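PDB 5ZBY: hydrogenase maturation protease HycI from Thermococcus kodakarensis KOD1, which probably acts as an endopeptidase of the A31 family that trims the C-terminal end of a [NiFe] hydrogenase subunit during its maturation. Local coordinates for residues 22-27 / 51-56; 133-136 / 140-143. All coordinates share one frame; numbering follows the deposited sequence.

Contact 1. Residues 22-27 / 51-56; sequences DVRGDD and CGEMPE
A salt-bridge network at the protein surface joins Arg24 to Glu53 across the two loops, with Asp27 as its third member. Arg24 NH1 donates to Glu53 OE1 at 2.8 Å, and the bond is fairly straight, with an N-H...O angle of 162°. OE1 lies at the edge of the guanidinium and close to its plane. The guanidinium and carboxylate planes are 82° apart, and NH1 approaches OE1 from above the carboxylate plane. Arg24 NH2 adds a weak bond to the same oxygen, Glu53 OE1, at 3.4 Å. A water also donates to Glu53 OE1 (2.7 Å) and accepts weakly from Arg24 NH2. The two loops follow strands 14-18 and 46-50, which are parallel neighbours in the central sheet of this alpha/beta fold. Glu53 sits in a type II' beta turn from Cys51 to Met54, with Gly52 in the position of positive phi. Another edge of the guanidinium is held from within its own loop. Arg24 NE donates to Asp27 OD2 at 3.0 Å, in the guanidinium plane and on the anti lone pair of that oxygen. NH2 of Arg24 reaches the same Asp27 OD2, also at 3.0 Å, but from above the carboxylate plane. This side-on grip on one atom should restrict rotation of the guanidinium. The bend of the arginine chain at chi3 (64°) helps turn the group so that NE and NH2 face Asp27 while NH1 is presented to Glu53. The arginine stands between the two acids, whose nearest charged oxygens, Asp27 OD2 and Glu53 OE1, are 6.4 Å apart. A bound HEPES molecule lies about 4 Å from the Arg24 side chain at the nearest atoms.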
# COMPACT_ATOMS: atom_id res chain seq x y z
N ASP A 22 -10.98 7.87 -2.14
CA ASP A 22 -12.17 7.01 -2.21
C ASP A 22 -13.28 7.56 -3.13
O ASP A 22 -14.28 6.85 -3.37
CB ASP A 22 -12.73 6.74 -0.81
CG ASP A 22 -13.02 8.02 -0.02
OD1 ASP A 22 -12.65 9.13 -0.47
OD2 ASP A 22 -13.59 7.91 1.09
N VAL A 23 -13.12 8.77 -3.64
CA VAL A 23 -14.03 9.32 -4.65
C VAL A 23 -13.41 9.49 -6.04
O VAL A 23 -13.94 10.20 -6.87
CB VAL A 23 -14.67 10.64 -4.19
CG1 VAL A 23 -15.21 10.51 -2.79
CG2 VAL A 23 -13.67 11.79 -4.29
N ARG A 24 -12.28 8.85 -6.27
CA ARG A 24 -11.60 8.95 -7.55
C ARG A 24 -11.55 7.63 -8.32
O ARG A 24 -10.51 7.22 -8.79
CB ARG A 24 -10.21 9.56 -7.42
CG ARG A 24 -9.82 10.39 -8.62
CD ARG A 24 -8.65 11.32 -8.33
NE ARG A 24 -7.44 10.58 -8.01
CZ ARG A 24 -6.52 11.01 -7.17
NH1 ARG A 24 -6.66 12.17 -6.56
NH2 ARG A 24 -5.44 10.27 -6.93
N GLY A 25 -12.69 6.95 -8.37
CA GLY A 25 -12.82 5.71 -9.11
C GLY A 25 -11.89 4.63 -8.61
O GLY A 25 -11.79 4.41 -7.42
N ASP A 26 -11.20 3.96 -9.51
CA ASP A 26 -10.32 2.85 -9.10
C ASP A 26 -9.17 3.31 -8.22
O ASP A 26 -8.49 2.46 -7.62
CB ASP A 26 -9.77 2.14 -10.33
CG ASP A 26 -10.85 1.35 -11.08
OD1 ASP A 26 -11.86 0.97 -10.47
OD2 ASP A 26 -10.59 1.01 -12.25
N ASP A 27 -8.90 4.62 -8.14
CA ASP A 27 -7.89 5.14 -7.18
C ASP A 27 -8.32 4.95 -5.73
O ASP A 27 -7.51 5.19 -4.82
CB ASP A 27 -7.62 6.63 -7.45
CG ASP A 27 -6.47 6.84 -8.40
OD1 ASP A 27 -5.81 5.84 -8.77
OD2 ASP A 27 -6.20 8.01 -8.77
N CYS A 51 -3.76 6.49 4.65
CA CYS A 51 -2.93 7.68 4.45
C CYS A 51 -3.53 8.67 3.44
O CYS A 51 -2.94 9.73 3.20
CB CYS A 51 -1.55 7.28 3.93
SG CYS A 51 -0.63 6.33 5.15
N GLY A 52 -4.66 8.29 2.85
CA GLY A 52 -5.22 9.08 1.76
C GLY A 52 -4.16 9.30 0.71
O GLY A 52 -3.44 8.38 0.35
N GLU A 53 -4.05 10.52 0.20
CA GLU A 53 -3.01 10.84 -0.73
C GLU A 53 -1.78 11.44 -0.11
O GLU A 53 -0.90 11.94 -0.81
CB GLU A 53 -3.58 11.79 -1.80
CG GLU A 53 -4.67 11.13 -2.66
CD GLU A 53 -5.31 12.17 -3.55
OE1 GLU A 53 -4.69 12.54 -4.57
OE2 GLU A 53 -6.42 12.63 -3.22
N MET A 54 -1.62 11.33 1.22
CA MET A 54 -0.53 12.02 1.89
C MET A 54 0.25 11.10 2.82
O MET A 54 0.32 11.34 4.05
CB MET A 54 -1.09 13.25 2.65
CG MET A 54 -1.65 14.28 1.63
SD MET A 54 -1.27 15.97 2.02
CE MET A 54 0.52 15.89 2.04
N PRO A 55 0.89 10.06 2.28
CA PRO A 55 1.68 9.20 3.19
C PRO A 55 2.78 9.94 3.92
O PRO A 55 3.12 9.56 5.05
CB PRO A 55 2.27 8.13 2.26
CG PRO A 55 2.18 8.75 0.87
CD PRO A 55 0.92 9.57 0.88
N GLU A 56 3.29 11.02 3.32
CA GLU A 56 4.35 11.80 3.95
C GLU A 56 3.91 12.35 5.29
O GLU A 56 4.74 12.53 6.18
CB GLU A 56 4.76 12.97 3.03
CG GLU A 56 3.63 13.90 2.67
CD GLU A 56 3.03 13.61 1.28
OE1 GLU A 56 2.76 12.42 0.96
OE2 GLU A 56 2.86 14.56 0.49
O HOH W 1 -2.53 11.29 -5.71

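Contact 2. Residues 133-136 / 140-143; sequences FEEP and IKER
Lys141 lays the aliphatic part of its side chain across the ring of Pro136 at about a right angle. The closest side-chain atoms are Pro136 CG and Lys141 CG, 3.9 Å apart, and Pro136 CB also touches that Lys141 carbon. Further out, Lys141 CE passes 3.2 Å from Pro136 O, a close approach to the backbone. The lysine chain bends at chi3 (-105°), which carries NZ past the proline toward Glu135. There Lys141 NZ donates to Glu135 OE2 at 2.9 Å in a salt bridge. The ammonium group meets this oxygen from above, 49° out of the carboxylate plane. Glu135 extends its chain to get there, with CG anti to the backbone N (chi1 -177°). Its direction is roughly perpendicular to that of the lysine. Lys141 NZ has a second acidic partner, Glu138, in the first turn of the same helix. With an alanine at this position, Glu135 and Glu138 would probably lose their shared positive partner and one side of the Pro136 ring its cover.

Ile140 makes a lighter contact, with its CG2 4.4 Å from Pro136 CB. The rest of its side chain turns inward, against Phe29, Ile82 and Cys125. Its backbone N is hydrogen-bonded to Ser137 OG. Pro136 also packs on Ala28 and on Leu32 of helix 29-40. The loop entering the C-terminal helix 138-156 packs back on its first turn through Pro136 and the lysine stem. These two residues hold the N' and N4 positions of a hydrophobic staple, but with a lysine stem in place of a second apolar side chain, so the resemblance to that helix-start motif is partial.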
# COMPACT_ATOMS: atom_id res chain seq x y z
N PHE A 133 -15.07 11.98 -8.80
CA PHE A 133 -16.38 11.64 -8.28
C PHE A 133 -16.96 10.41 -8.96
O PHE A 133 -18.15 10.32 -9.19
CB PHE A 133 -17.34 12.84 -8.40
CG PHE A 133 -18.35 12.88 -7.31
CD1 PHE A 133 -18.01 13.39 -6.07
CD2 PHE A 133 -19.62 12.39 -7.49
CE1 PHE A 133 -18.91 13.42 -5.03
CE2 PHE A 133 -20.53 12.42 -6.47
CZ PHE A 133 -20.18 12.94 -5.25
N GLU A 134 -16.07 9.43 -9.15
CA GLU A 134 -16.45 8.09 -9.63
C GLU A 134 -16.33 7.10 -8.49
O GLU A 134 -15.44 7.21 -7.64
CB GLU A 134 -15.56 7.62 -10.81
CG GLU A 134 -15.91 8.12 -12.21
CD GLU A 134 -14.97 7.56 -13.27
OE1 GLU A 134 -14.07 6.75 -12.90
OE2 GLU A 134 -15.11 7.92 -14.47
N GLU A 135 -17.22 6.12 -8.48
CA GLU A 135 -17.11 4.99 -7.58
C GLU A 135 -16.02 4.07 -8.12
O GLU A 135 -15.74 4.10 -9.33
CB GLU A 135 -18.46 4.28 -7.53
CG GLU A 135 -18.61 3.11 -6.62
CD GLU A 135 -20.03 2.58 -6.67
OE1 GLU A 135 -20.83 3.12 -7.46
OE2 GLU A 135 -20.34 1.62 -5.94
N PRO A 136 -15.37 3.27 -7.25
CA PRO A 136 -14.47 2.28 -7.86
C PRO A 136 -15.22 1.24 -8.68
O PRO A 136 -16.38 0.98 -8.40
CB PRO A 136 -13.77 1.63 -6.66
CG PRO A 136 -14.64 1.99 -5.46
CD PRO A 136 -15.22 3.32 -5.79
N ILE A 140 -12.11 -3.64 -9.13
CA ILE A 140 -11.19 -3.11 -8.15
C ILE A 140 -11.68 -3.34 -6.74
O ILE A 140 -10.89 -3.57 -5.89
CB ILE A 140 -10.88 -1.63 -8.42
CG1 ILE A 140 -9.98 -1.47 -9.63
CG2 ILE A 140 -10.26 -0.92 -7.23
CD1 ILE A 140 -8.92 -2.49 -9.80
N LYS A 141 -12.96 -3.22 -6.50
CA LYS A 141 -13.47 -3.55 -5.16
C LYS A 141 -13.18 -4.99 -4.82
O LYS A 141 -12.79 -5.31 -3.67
CB LYS A 141 -14.97 -3.29 -5.03
CG LYS A 141 -15.34 -1.83 -5.09
CD LYS A 141 -16.85 -1.64 -5.02
CE LYS A 141 -17.44 -1.27 -6.35
NZ LYS A 141 -18.88 -0.91 -6.19
N GLU A 142 -13.37 -5.87 -5.80
CA GLU A 142 -13.15 -7.29 -5.55
C GLU A 142 -11.65 -7.55 -5.30
O GLU A 142 -11.29 -8.38 -4.46
CB GLU A 142 -13.71 -8.13 -6.71
CG GLU A 142 -13.49 -9.63 -6.55
CD GLU A 142 -12.18 -10.10 -7.15
OE1 GLU A 142 -11.77 -9.53 -8.19
OE2 GLU A 142 -11.56 -11.03 -6.58
N ARG A 143 -10.79 -6.84 -6.03
CA ARG A 143 -9.35 -7.02 -5.92
C ARG A 143 -8.89 -6.49 -4.55
O ARG A 143 -8.01 -7.07 -3.91
CB ARG A 143 -8.60 -6.30 -7.07
CG ARG A 143 -8.77 -6.96 -8.47
CD ARG A 143 -7.97 -8.28 -8.59
NE ARG A 143 -8.69 -9.37 -7.97
CZ ARG A 143 -8.21 -10.60 -7.84
NH1 ARG A 143 -7.00 -10.89 -8.30
NH2 ARG A 143 -8.93 -11.54 -7.23

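The two contacts follow one another along the chain, contact 1 closing before contact 2 opens. Their centres lie about 12 Å apart on the same side of the chain's centre. They meet through backbone bonds and through packing of Asp26 on Ile140: Gly25 N is probably hydrogen-bonded to Glu134 O (2.9 Å), and Val23 O probably to Glu134 N (3.2 Å). Residues 22-27 thus touch both residues 51-56 and residues 133-136. Contact 1 joins loops after the parallel strands 14-18 and 46-50. Contact 2 joins the loop after strand 119-125 to helix 138-156. Loops from three strands of the one sheet are therefore connected, and the HEPES molecule lies beside contact 1, farther from contact 2.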